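Local coordinates for protein proteasome accessory factor B/C (PafBC) (Paenarthrobacter aurescens, PDB 6SJ9) that acts as a transcriptional regulator of the bacterial DNA damage response, joining winged helix-turn-helix, WYL and WCX domains in one chain, at residues V133-G138 against L628-S633; A247-D252 against L257-K262; A317-D322 against A653-A658; A431-G436 against I463-A468; A597-D602 against G637-L642. All blocks are in the same frame, centred on the assembly; numbering follows the deposited sequence.

Contact 1: residues V133-G138 against L628-S633; sequences VDLPAG and LPMFVS
Selenomethionine Met-630 sets its CG anti to the carbonyl carbon, runs on extended to SE (chi2 -173°) and then bends (chi3 -52°), a course that leaves CG beside Val-133 and swings the terminal CE to Leu-135. Val-133 answers with CG2, the methyl held between its own backbone N and carbonyl carbon. CG2 of Val-133 lies 3.6 Å from CG of Met-630 and 3.8 Å from its SE, the two side chains lying alongside and pointing opposite ways. Two residues on, Leu-135 comes to the far end of the same side chain: its CD2 is 3.6 Å from CE of Met-630, and its CG stands 4.0 Å from that methyl. The one selenoether chain therefore serves two loop residues, its base held by the valine and its tip by the leucine. The contact is wholly apolar, with no hydrogen bond across it. Val-133 is poorly ordered, which makes its half of the packing less certain than that of Leu-135. The loop 133-138, between helix 95-118 and helix 147-159, is thus laid on helix 627-634 of the C-terminal WCX domain. Trp-654 of helix 645-659 touches both Val-133 and Met-630, while Leu-628 and Phe-631 of the same short helix pack on strands 586-592 and 639-643.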
# COMPACT_ATOMS: atom_id res chain seq x y z
N VAL A 133 -16.88 -3.37 13.27
CA VAL A 133 -15.88 -3.10 12.24
C VAL A 133 -15.17 -4.38 11.83
O VAL A 133 -14.98 -5.30 12.64
CB VAL A 133 -14.92 -2.03 12.78
CG1 VAL A 133 -15.73 -0.94 13.46
CG2 VAL A 133 -13.96 -2.62 13.78
N ASP A 134 -14.78 -4.47 10.56
CA ASP A 134 -14.06 -5.64 10.05
C ASP A 134 -13.38 -5.30 8.74
O ASP A 134 -14.06 -4.92 7.78
CB ASP A 134 -15.06 -6.82 9.86
CG ASP A 134 -14.38 -8.14 9.46
OD1 ASP A 134 -15.08 -9.00 8.87
OD2 ASP A 134 -13.17 -8.32 9.71
N LEU A 135 -12.06 -5.45 8.66
CA LEU A 135 -11.37 -5.12 7.42
C LEU A 135 -11.83 -6.08 6.31
O LEU A 135 -12.10 -7.25 6.56
CB LEU A 135 -9.85 -5.21 7.58
CG LEU A 135 -9.11 -4.16 8.41
CD1 LEU A 135 -7.60 -4.44 8.53
CD2 LEU A 135 -9.34 -2.81 7.75
N PRO A 136 -11.87 -5.62 5.08
CA PRO A 136 -12.24 -6.50 3.97
C PRO A 136 -11.12 -7.48 3.61
O PRO A 136 -9.97 -7.36 4.03
CB PRO A 136 -12.49 -5.53 2.81
CG PRO A 136 -11.55 -4.39 3.12
CD PRO A 136 -11.54 -4.26 4.62
N ALA A 137 -11.53 -8.50 2.85
CA ALA A 137 -10.61 -9.51 2.33
C ALA A 137 -9.43 -8.87 1.61
O ALA A 137 -9.59 -7.93 0.82
CB ALA A 137 -11.35 -10.45 1.37
N GLY A 138 -8.23 -9.37 1.89
CA GLY A 138 -7.06 -8.84 1.22
C GLY A 138 -6.55 -7.53 1.78
O GLY A 138 -5.73 -6.88 1.12
N LEU A 628 -12.06 3.88 12.55
CA LEU A 628 -11.35 4.73 13.50
C LEU A 628 -10.94 3.99 14.76
O LEU A 628 -9.80 4.16 15.21
CB LEU A 628 -12.22 5.96 13.81
CG LEU A 628 -11.40 7.17 14.16
CD1 LEU A 628 -10.30 7.24 13.18
CD2 LEU A 628 -12.26 8.39 14.02
N PRO A 629 -11.80 3.21 15.42
CA PRO A 629 -11.35 2.55 16.67
C PRO A 629 -10.16 1.60 16.48
O PRO A 629 -9.25 1.55 17.33
CB PRO A 629 -12.61 1.80 17.14
CG PRO A 629 -13.75 2.60 16.55
CD PRO A 629 -13.24 3.00 15.19
N MSE A 630 -10.16 0.81 15.42
CA MSE A 630 -8.99 0.01 15.02
C MSE A 630 -7.73 0.85 14.85
O MSE A 630 -6.69 0.52 15.40
CB MSE A 630 -9.26 -0.73 13.73
CG MSE A 630 -10.48 -1.62 13.76
SE MSE A 630 -10.56 -2.67 12.11
CE MSE A 630 -10.39 -1.19 10.81
N PHE A 631 -7.83 1.94 14.09
CA PHE A 631 -6.73 2.90 13.96
C PHE A 631 -6.20 3.32 15.34
O PHE A 631 -5.00 3.18 15.62
CB PHE A 631 -7.22 4.11 13.17
CG PHE A 631 -6.19 5.21 13.00
CD1 PHE A 631 -5.14 5.05 12.11
CD2 PHE A 631 -6.28 6.39 13.73
CE1 PHE A 631 -4.19 6.06 11.94
CE2 PHE A 631 -5.33 7.39 13.57
CZ PHE A 631 -4.29 7.22 12.67
N VAL A 632 -7.10 3.73 16.26
CA VAL A 632 -6.62 4.27 17.53
C VAL A 632 -6.01 3.15 18.38
O VAL A 632 -4.98 3.33 19.05
CB VAL A 632 -7.75 5.00 18.29
CG1 VAL A 632 -7.28 5.41 19.68
CG2 VAL A 632 -8.28 6.20 17.52
N SER A 633 -6.67 1.98 18.43
CA SER A 633 -6.10 0.93 19.27
C SER A 633 -4.83 0.38 18.64
O SER A 633 -3.87 0.10 19.36
CB SER A 633 -7.12 -0.19 19.53
OG SER A 633 -7.47 -0.91 18.35

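Contact 2: residues A247-D252 against L257-K262; sequences ATLVID and LALRKK
Ile-251 and Arg-260 meet methyl to face: CD1 of Ile-251 sits over one face of the guanidinium, 3.3 Å from NE and 3.5 Å from CZ of Arg-260. The isoleucine reaches there because CG1 occupies the position between its backbone N and carbonyl carbon (chi1 62°) and CD1 continues outward from it. Arg-260 lays its chain across the isoleucine, with CG of Arg-260 also 3.8 Å from CD1 of Ile-251. Close to the guanidinium plane, at its rim, the carbonyl O of Asp-252 lies 3.5 Å from NH2 of Arg-260, a proximity and not a hydrogen bond. The polar grip comes from elsewhere: NH2 forms a salt bridge with Asp-276 and NE a hydrogen bond with the carbonyl O of Lys-255. A leucine in place of Arg-260 would probably leave Asp-276 without its charged mate and uncover the end of Ile-251.

Deeper in, Leu-259 turns CG anti to its backbone N (chi1 -175°) and brings a single methyl to two strand residues. Its CD2 is 3.9 Å from CD1 of Leu-249 and 4.1 Å from CG2 of Ile-251. Leu-292 of helix 285-294 touches Leu-249 and Leu-259 alike and extends this apolar layer. The strand and helix segments run at 140° with axes 10.6 Å apart, the first strand and first helix of the beta-alpha-beta-beta-alpha-beta order of a ferredoxin-like fold, here in the first WCX domain.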
# COMPACT_ATOMS: atom_id res chain seq x y z
N ALA A 247 2.15 -18.23 18.55
CA ALA A 247 1.16 -17.51 19.34
C ALA A 247 -0.14 -18.32 19.44
O ALA A 247 -0.51 -19.03 18.52
CB ALA A 247 0.88 -16.14 18.70
N THR A 248 -0.83 -18.18 20.58
CA THR A 248 -2.11 -18.83 20.81
C THR A 248 -3.15 -17.74 21.05
O THR A 248 -3.02 -16.92 21.97
CB THR A 248 -2.05 -19.79 22.00
OG1 THR A 248 -0.92 -20.67 21.83
CG2 THR A 248 -3.30 -20.65 22.07
N LEU A 249 -4.18 -17.71 20.19
CA LEU A 249 -5.12 -16.61 20.15
C LEU A 249 -6.54 -17.14 20.22
O LEU A 249 -6.86 -18.18 19.63
CB LEU A 249 -4.94 -15.78 18.87
CG LEU A 249 -3.53 -15.30 18.55
CD1 LEU A 249 -3.53 -14.57 17.21
CD2 LEU A 249 -2.92 -14.42 19.67
N VAL A 250 -7.39 -16.43 20.97
CA VAL A 250 -8.83 -16.64 20.95
C VAL A 250 -9.44 -15.47 20.19
O VAL A 250 -9.27 -14.32 20.60
CB VAL A 250 -9.42 -16.75 22.36
CG1 VAL A 250 -10.91 -16.75 22.27
CG2 VAL A 250 -8.92 -18.01 23.05
N ILE A 251 -10.19 -15.78 19.13
CA ILE A 251 -10.77 -14.80 18.22
C ILE A 251 -12.26 -15.07 18.02
O ILE A 251 -12.72 -16.21 18.09
CB ILE A 251 -10.07 -14.80 16.85
CG1 ILE A 251 -10.23 -16.17 16.19
CG2 ILE A 251 -8.59 -14.50 16.99
CD1 ILE A 251 -9.65 -16.21 14.80
N ASP A 252 -13.02 -14.00 17.79
CA ASP A 252 -14.44 -14.12 17.49
C ASP A 252 -14.65 -14.87 16.17
O ASP A 252 -13.94 -14.63 15.18
CB ASP A 252 -15.08 -12.73 17.38
CG ASP A 252 -15.04 -11.97 18.69
OD1 ASP A 252 -14.56 -12.53 19.70
OD2 ASP A 252 -15.47 -10.80 18.71
N LEU A 257 -10.25 -11.95 9.05
CA LEU A 257 -10.00 -12.87 7.95
C LEU A 257 -8.53 -12.92 7.59
O LEU A 257 -7.98 -14.01 7.38
CB LEU A 257 -10.87 -12.52 6.73
CG LEU A 257 -12.30 -13.10 6.72
CD1 LEU A 257 -12.24 -14.61 6.42
CD2 LEU A 257 -13.10 -12.87 8.00
N ALA A 258 -7.86 -11.77 7.51
CA ALA A 258 -6.44 -11.80 7.21
C ALA A 258 -5.68 -12.61 8.25
O ALA A 258 -4.77 -13.38 7.91
CB ALA A 258 -5.87 -10.38 7.14
N LEU A 259 -6.08 -12.50 9.52
CA LEU A 259 -5.41 -13.25 10.57
C LEU A 259 -5.65 -14.74 10.40
O LEU A 259 -4.71 -15.53 10.52
CB LEU A 259 -5.91 -12.79 11.94
CG LEU A 259 -5.19 -13.41 13.14
CD1 LEU A 259 -3.69 -13.08 13.02
CD2 LEU A 259 -5.80 -12.98 14.46
N ARG A 260 -6.86 -15.15 10.04
CA ARG A 260 -7.15 -16.58 9.91
C ARG A 260 -6.40 -17.20 8.75
O ARG A 260 -6.11 -18.39 8.77
CB ARG A 260 -8.66 -16.81 9.77
CG ARG A 260 -9.43 -16.63 11.05
CD ARG A 260 -10.91 -16.51 10.84
NE ARG A 260 -11.62 -16.52 12.13
CZ ARG A 260 -12.05 -17.65 12.70
NH1 ARG A 260 -11.85 -18.81 12.08
NH2 ARG A 260 -12.67 -17.63 13.88
N LYS A 261 -6.07 -16.39 7.74
CA LYS A 261 -5.24 -16.87 6.64
C LYS A 261 -3.89 -17.37 7.14
O LYS A 261 -3.30 -18.26 6.52
CB LYS A 261 -5.09 -15.72 5.64
CG LYS A 261 -6.20 -15.69 4.60
CD LYS A 261 -6.04 -14.64 3.51
CE LYS A 261 -7.40 -14.47 2.77
NZ LYS A 261 -7.60 -13.16 2.03
N LYS A 262 -3.40 -16.84 8.25
CA LYS A 262 -2.11 -17.24 8.81
C LYS A 262 -2.19 -18.40 9.81
O LYS A 262 -1.15 -18.81 10.34
CB LYS A 262 -1.43 -16.05 9.50
CG LYS A 262 -1.03 -14.98 8.57
CD LYS A 262 -0.12 -13.96 9.27
CE LYS A 262 -0.71 -13.43 10.57
NZ LYS A 262 0.13 -12.32 11.16

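Contact 3: residues A317-D322 against A653-A658; sequences AAADFD and AWIDAA
The long helices that follow the last strand of each WCX-domain sheet, 305-323 and 645-659, meet where Ile-655 sets its branches against Ala-318 and Ala-319. The isoleucine does all the reaching. Its CD1 lies 3.8 Å from CB of Ala-318, and its CG2 lies 4.1 Å from CB of Ala-319 and equally far from the backbone N of Ala-319. With CG2 anti to the backbone N and CG1 beside it (chi1 -65°), the two branches part to take one alanine each. The small methyls let the backbones come near, the CA atoms of Ala-319 and Ile-655 being 6.7 Å apart. Val-632 of helix 627-634 also touches Ile-655, adding to the apolar surroundings. Beside this buried patch, Asp-322 and Asp-656 carry like charges 6.6 Å apart between their OD1 atoms. Arg-652 forms salt bridges with both, and Arg-648 with Asp-322, which probably offsets much of any repulsion between them. A branched side chain set against a pair of consecutive alanines is close helix-helix packing, here joining one ferredoxin-like domain to the other.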
# COMPACT_ATOMS: atom_id res chain seq x y z
N ALA A 317 -1.96 2.07 26.87
CA ALA A 317 -1.44 3.38 26.56
C ALA A 317 -2.48 4.19 25.78
O ALA A 317 -2.59 5.41 25.96
CB ALA A 317 -0.10 3.23 25.84
N ALA A 318 -3.31 3.52 24.97
CA ALA A 318 -4.39 4.21 24.26
C ALA A 318 -5.49 4.68 25.21
O ALA A 318 -6.05 5.76 25.02
CB ALA A 318 -4.98 3.32 23.17
N ALA A 319 -5.86 3.85 26.20
CA ALA A 319 -6.82 4.30 27.23
C ALA A 319 -6.29 5.52 27.99
O ALA A 319 -7.01 6.50 28.19
CB ALA A 319 -7.11 3.15 28.19
N ASP A 320 -5.02 5.46 28.42
CA ASP A 320 -4.43 6.53 29.22
C ASP A 320 -4.36 7.85 28.45
O ASP A 320 -4.57 8.93 29.03
CB ASP A 320 -3.04 6.11 29.69
CG ASP A 320 -3.09 4.92 30.65
OD1 ASP A 320 -4.20 4.53 31.10
OD2 ASP A 320 -2.02 4.33 30.88
N PHE A 321 -4.04 7.79 27.15
CA PHE A 321 -3.99 9.03 26.38
C PHE A 321 -5.38 9.67 26.29
O PHE A 321 -5.51 10.89 26.41
CB PHE A 321 -3.40 8.77 25.00
CG PHE A 321 -2.88 10.01 24.34
CD1 PHE A 321 -2.69 11.18 25.08
CD2 PHE A 321 -2.52 10.00 22.99
CE1 PHE A 321 -2.20 12.32 24.48
CE2 PHE A 321 -2.01 11.13 22.39
CZ PHE A 321 -1.85 12.30 23.12
N ASP A 322 -6.41 8.86 26.10
CA ASP A 322 -7.77 9.38 26.11
C ASP A 322 -8.14 9.96 27.49
O ASP A 322 -9.03 10.81 27.59
CB ASP A 322 -8.69 8.23 25.71
CG ASP A 322 -10.13 8.59 25.69
OD1 ASP A 322 -10.88 7.98 26.46
OD2 ASP A 322 -10.51 9.43 24.86
N ALA A 653 -14.86 2.90 23.97
CA ALA A 653 -15.55 1.66 24.31
C ALA A 653 -14.89 0.45 23.64
O ALA A 653 -14.77 -0.63 24.25
CB ALA A 653 -17.03 1.79 23.93
N TRP A 654 -14.45 0.62 22.38
CA TRP A 654 -13.69 -0.43 21.70
C TRP A 654 -12.45 -0.80 22.51
O TRP A 654 -12.24 -1.97 22.86
CB TRP A 654 -13.34 0.06 20.30
CG TRP A 654 -12.34 -0.70 19.48
CD1 TRP A 654 -11.01 -0.45 19.38
CD2 TRP A 654 -12.62 -1.75 18.56
NE1 TRP A 654 -10.43 -1.31 18.48
CE2 TRP A 654 -11.40 -2.12 17.96
CE3 TRP A 654 -13.79 -2.45 18.21
CZ2 TRP A 654 -11.31 -3.15 17.03
CZ3 TRP A 654 -13.70 -3.46 17.29
CH2 TRP A 654 -12.46 -3.80 16.70
N ILE A 655 -11.67 0.22 22.92
CA ILE A 655 -10.47 -0.02 23.72
C ILE A 655 -10.84 -0.66 25.06
O ILE A 655 -10.21 -1.63 25.51
CB ILE A 655 -9.69 1.30 23.94
CG1 ILE A 655 -9.15 1.85 22.61
CG2 ILE A 655 -8.56 1.09 24.93
CD1 ILE A 655 -8.71 3.30 22.67
N ASP A 656 -11.85 -0.10 25.75
CA ASP A 656 -12.23 -0.67 27.04
C ASP A 656 -12.69 -2.10 26.89
O ASP A 656 -12.28 -2.98 27.66
CB ASP A 656 -13.31 0.18 27.73
CG ASP A 656 -12.77 1.49 28.26
OD1 ASP A 656 -11.53 1.66 28.23
OD2 ASP A 656 -13.59 2.35 28.69
N ALA A 657 -13.54 -2.37 25.90
CA ALA A 657 -13.95 -3.75 25.67
C ALA A 657 -12.74 -4.66 25.41
O ALA A 657 -12.67 -5.79 25.92
CB ALA A 657 -14.94 -3.79 24.50
N ALA A 658 -11.75 -4.17 24.66
CA ALA A 658 -10.52 -4.93 24.45
C ALA A 658 -9.78 -5.17 25.76
O ALA A 658 -9.26 -6.26 25.99
CB ALA A 658 -9.63 -4.19 23.44

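Contact 4: residues A431-G436 against I463-A468; sequences AALLTG and IKLTGA
Leu-434 sends its side chain across to Leu-465 and Thr-466, and its carbons can be followed outward in turn. CB only carries the chain out from the helix, and CG, anti to the carbonyl carbon (chi1 -81°), already lies 4.1 Å from CB of Leu-465. From there the branches part. CD1 goes to the backbone, 3.7 Å from the carbonyl O of Leu-465 and 3.9 Å from CA of Thr-466. CD2 stands 3.8 Å from OG1 of Thr-466, the leucine and threonine side chains crossing nearly perpendicularly, and also touches CB of Leu-465. Next to this, CD1 of Leu-433 meets CD1 of Leu-465 at 3.9 Å, and Phe-425 packs on both leucines. The two helical segments run nearly antiparallel, at 149° with axes 9.2 Å apart, within the PafC helix-turn-helix domain. Replacing Leu-434 by an alanine would probably open a gap over the Leu-465 carbonyl and beside Thr-466, since both touching methyls would be gone. Leu-9, Leu-12 and Leu-13 of helix 2-17 border Thr-466, and Ala-473 touches both Thr-466 and Leu-434. The threonine hydroxyl is hydrogen-bonded to the carbonyl O of Thr-462 in its own helix; no hydrogen bond joins 431-436 to 463-468, so their hold rests on the fit of apolar surfaces rather than on directed polar bonds.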
# COMPACT_ATOMS: atom_id res chain seq x y z
N ALA A 431 -4.83 -11.21 -8.62
CA ALA A 431 -5.83 -10.32 -9.18
C ALA A 431 -5.81 -8.97 -8.48
O ALA A 431 -5.90 -7.93 -9.14
CB ALA A 431 -7.25 -10.92 -9.08
N ALA A 432 -5.70 -8.98 -7.15
CA ALA A 432 -5.68 -7.70 -6.41
C ALA A 432 -4.51 -6.85 -6.88
O ALA A 432 -4.67 -5.65 -7.16
CB ALA A 432 -5.57 -7.95 -4.90
N LEU A 433 -3.33 -7.47 -6.98
CA LEU A 433 -2.14 -6.75 -7.40
C LEU A 433 -2.26 -6.26 -8.85
O LEU A 433 -1.79 -5.15 -9.17
CB LEU A 433 -0.92 -7.67 -7.22
CG LEU A 433 -0.52 -7.96 -5.76
CD1 LEU A 433 0.43 -9.11 -5.75
CD2 LEU A 433 0.13 -6.75 -5.18
N LEU A 434 -2.87 -7.06 -9.74
CA LEU A 434 -3.07 -6.63 -11.12
C LEU A 434 -3.93 -5.40 -11.20
O LEU A 434 -3.81 -4.61 -12.13
CB LEU A 434 -3.74 -7.72 -11.95
CG LEU A 434 -2.72 -8.74 -12.42
CD1 LEU A 434 -3.41 -9.99 -12.94
CD2 LEU A 434 -1.85 -8.05 -13.51
N THR A 435 -4.85 -5.25 -10.27
CA THR A 435 -5.64 -4.03 -10.28
C THR A 435 -4.77 -2.82 -10.01
O THR A 435 -4.91 -1.79 -10.68
CB THR A 435 -6.76 -4.15 -9.27
OG1 THR A 435 -7.56 -5.26 -9.68
CG2 THR A 435 -7.62 -2.87 -9.32
N GLY A 436 -3.86 -2.93 -9.03
CA GLY A 436 -2.94 -1.81 -8.76
C GLY A 436 -2.00 -1.59 -9.93
O GLY A 436 -1.71 -0.45 -10.30
N ILE A 463 2.85 -8.93 -16.78
CA ILE A 463 2.75 -10.19 -17.50
C ILE A 463 2.89 -11.36 -16.51
O ILE A 463 2.11 -12.31 -16.54
CB ILE A 463 3.81 -10.23 -18.62
CG1 ILE A 463 3.51 -9.10 -19.60
CG2 ILE A 463 3.83 -11.55 -19.40
CD1 ILE A 463 4.57 -8.92 -20.71
N LYS A 464 3.90 -11.31 -15.64
CA LYS A 464 4.11 -12.41 -14.69
C LYS A 464 2.91 -12.59 -13.76
O LYS A 464 2.43 -13.71 -13.56
CB LYS A 464 5.38 -12.19 -13.89
CG LYS A 464 6.62 -12.18 -14.74
CD LYS A 464 7.85 -11.85 -13.90
CE LYS A 464 9.15 -11.98 -14.72
NZ LYS A 464 10.28 -11.78 -13.78
N LEU A 465 2.38 -11.49 -13.22
CA LEU A 465 1.23 -11.63 -12.33
C LEU A 465 -0.02 -12.06 -13.09
O LEU A 465 -0.91 -12.68 -12.49
CB LEU A 465 0.95 -10.33 -11.58
CG LEU A 465 1.67 -10.12 -10.25
CD1 LEU A 465 0.99 -10.95 -9.20
CD2 LEU A 465 3.09 -10.59 -10.38
N THR A 466 -0.11 -11.72 -14.39
CA THR A 466 -1.21 -12.20 -15.21
C THR A 466 -1.22 -13.73 -15.27
O THR A 466 -2.28 -14.36 -15.19
CB THR A 466 -1.11 -11.63 -16.63
OG1 THR A 466 -1.28 -10.21 -16.60
CG2 THR A 466 -2.18 -12.23 -17.58
N GLY A 467 -0.05 -14.34 -15.40
CA GLY A 467 0.04 -15.78 -15.39
C GLY A 467 -0.37 -16.36 -14.05
O GLY A 467 -0.90 -17.47 -14.00
N ALA A 468 -0.19 -15.60 -12.97
CA ALA A 468 -0.57 -16.09 -11.66
C ALA A 468 -2.05 -15.90 -11.39
O ALA A 468 -2.62 -16.66 -10.61
CB ALA A 468 0.30 -15.40 -10.61

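Contact 5: residues A597-D602 against G637-L642; sequences AGLADD and GSVRIL
Leu-599, which meets Val-639 and Ser-638, is approached through Ala-597, whose methyl packs on Leu-616 of strand 616-622, and Gly-598. The carbonyl O of Ala-597 accepts a hydrogen bond from N of Ala-600, and that of Gly-598 one from N of Asp-602, winding the turn that carries the leucine. Leu-599 holds CG anti to its carbonyl carbon (chi1 -61°) and runs on extended to CD1 (chi2 174°), which carries CD1 toward the strand. That CD1 is 3.5 Å from CG2 of Val-639, the two side chains crossing at a slant. It is also 4.2 Å from OG of Ser-638, a loose touch on a hydroxyl that is hydrogen-bonded to the carbonyl O of His-635. Phe-631 of helix 627-634 touches both Leu-599 and Val-639 and joins them in a small apolar cluster.

Helix 599-602 and strand 639-643 belong to the second WCX domain, in which four antiparallel strands ordered 2-3-1-4 and two helices give a ferredoxin-like fold. The short helix stands between the first and second strands, and strand 639-643 is the fourth, at one border of the sheet.

Ala-600 packs on Leu-592, Leu-616 and Ala-618 of neighbouring strands. Asp-601 accepts a hydrogen bond from the backbone N of Arg-341, and Asp-602 forms a salt bridge with the guanidinium of the same arginine.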
# COMPACT_ATOMS: atom_id res chain seq x y z
N ALA A 597 3.93 11.30 15.09
CA ALA A 597 3.61 12.49 14.31
C ALA A 597 3.47 12.17 12.83
O ALA A 597 2.75 12.86 12.10
CB ALA A 597 4.67 13.57 14.56
N GLY A 598 4.17 11.13 12.36
CA GLY A 598 4.09 10.70 10.96
C GLY A 598 2.70 10.30 10.47
O GLY A 598 2.44 10.34 9.25
N LEU A 599 1.79 9.94 11.38
CA LEU A 599 0.45 9.59 10.93
C LEU A 599 -0.28 10.75 10.25
O LEU A 599 -1.12 10.52 9.37
CB LEU A 599 -0.34 9.04 12.10
CG LEU A 599 0.31 7.79 12.69
CD1 LEU A 599 -0.42 7.41 13.91
CD2 LEU A 599 0.22 6.62 11.65
N ALA A 600 0.04 12.01 10.61
CA ALA A 600 -0.60 13.15 9.95
C ALA A 600 -0.27 13.19 8.47
O ALA A 600 -1.05 13.73 7.67
CB ALA A 600 -0.19 14.49 10.60
N ASP A 601 0.92 12.69 8.08
CA ASP A 601 1.26 12.60 6.65
C ASP A 601 0.57 11.41 5.98
O ASP A 601 0.03 11.53 4.86
CB ASP A 601 2.77 12.46 6.51
CG ASP A 601 3.52 13.75 6.80
OD1 ASP A 601 3.00 14.88 6.53
OD2 ASP A 601 4.64 13.62 7.35
N ASP A 602 0.58 10.27 6.65
CA ASP A 602 -0.06 9.08 6.09
C ASP A 602 -1.52 9.34 5.75
O ASP A 602 -2.03 8.78 4.78
CB ASP A 602 0.06 7.92 7.09
CG ASP A 602 1.50 7.53 7.38
OD1 ASP A 602 2.43 7.99 6.66
OD2 ASP A 602 1.72 6.82 8.37
N GLY A 637 -1.60 4.48 21.97
CA GLY A 637 -1.19 5.64 22.73
C GLY A 637 -0.60 6.78 21.92
O GLY A 637 -0.48 7.89 22.45
N SER A 638 -0.25 6.58 20.67
CA SER A 638 0.27 7.73 19.93
C SER A 638 -0.84 8.56 19.30
O SER A 638 -0.57 9.66 18.79
CB SER A 638 1.25 7.25 18.87
OG SER A 638 0.51 6.61 17.88
N VAL A 639 -2.08 8.10 19.41
CA VAL A 639 -3.24 8.76 18.82
C VAL A 639 -4.37 8.82 19.83
O VAL A 639 -4.59 7.87 20.58
CB VAL A 639 -3.76 8.03 17.57
CG1 VAL A 639 -4.77 8.90 16.89
CG2 VAL A 639 -2.62 7.72 16.64
N ARG A 640 -5.12 9.91 19.80
CA ARG A 640 -6.40 10.00 20.48
C ARG A 640 -7.34 10.81 19.61
O ARG A 640 -6.91 11.62 18.77
CB ARG A 640 -6.22 10.62 21.88
CG ARG A 640 -5.68 12.07 21.85
CD ARG A 640 -5.51 12.71 23.30
NE ARG A 640 -6.73 12.75 24.10
CZ ARG A 640 -6.91 13.53 25.17
NH1 ARG A 640 -5.96 14.38 25.58
NH2 ARG A 640 -8.05 13.46 25.85
N ILE A 641 -8.63 10.57 19.78
CA ILE A 641 -9.67 11.32 19.08
C ILE A 641 -10.16 12.44 19.99
O ILE A 641 -10.54 12.19 21.14
CB ILE A 641 -10.83 10.41 18.64
CG1 ILE A 641 -10.33 9.32 17.71
CG2 ILE A 641 -11.86 11.21 17.89
CD1 ILE A 641 -11.30 8.23 17.54
N LEU A 642 -10.07 13.69 19.51
CA LEU A 642 -10.59 14.85 20.24
C LEU A 642 -12.03 15.18 19.85
O LEU A 642 -12.87 15.39 20.73
CB LEU A 642 -9.69 16.07 19.95
CG LEU A 642 -8.22 15.83 20.28
CD1 LEU A 642 -7.39 17.05 20.04
CD2 LEU A 642 -8.09 15.43 21.73

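Contacts 1, 3 and 5 gather round the second WCX domain: helix 627-634 of contact 1 packs on strand 639-643 of contact 5, and Trp-654 of contact 3 is probably hydrogen-bonded to Ser-633 of contact 1. Contacts 2 and 5 both use the short first helix of a ferredoxin-like fold, but against the first, inner strand in one and the fourth, edge strand in the other. Contact 4 lies apart in the helix-turn-helix region, about 40 Å between centres from contact 3. Contacts 2, 3 and 4 are buried, whereas 1 and 5 are only partly so. All five rely on apolar side chains, but contact 2 adds a guanidinium face and contact 3 is flanked by salt bridges.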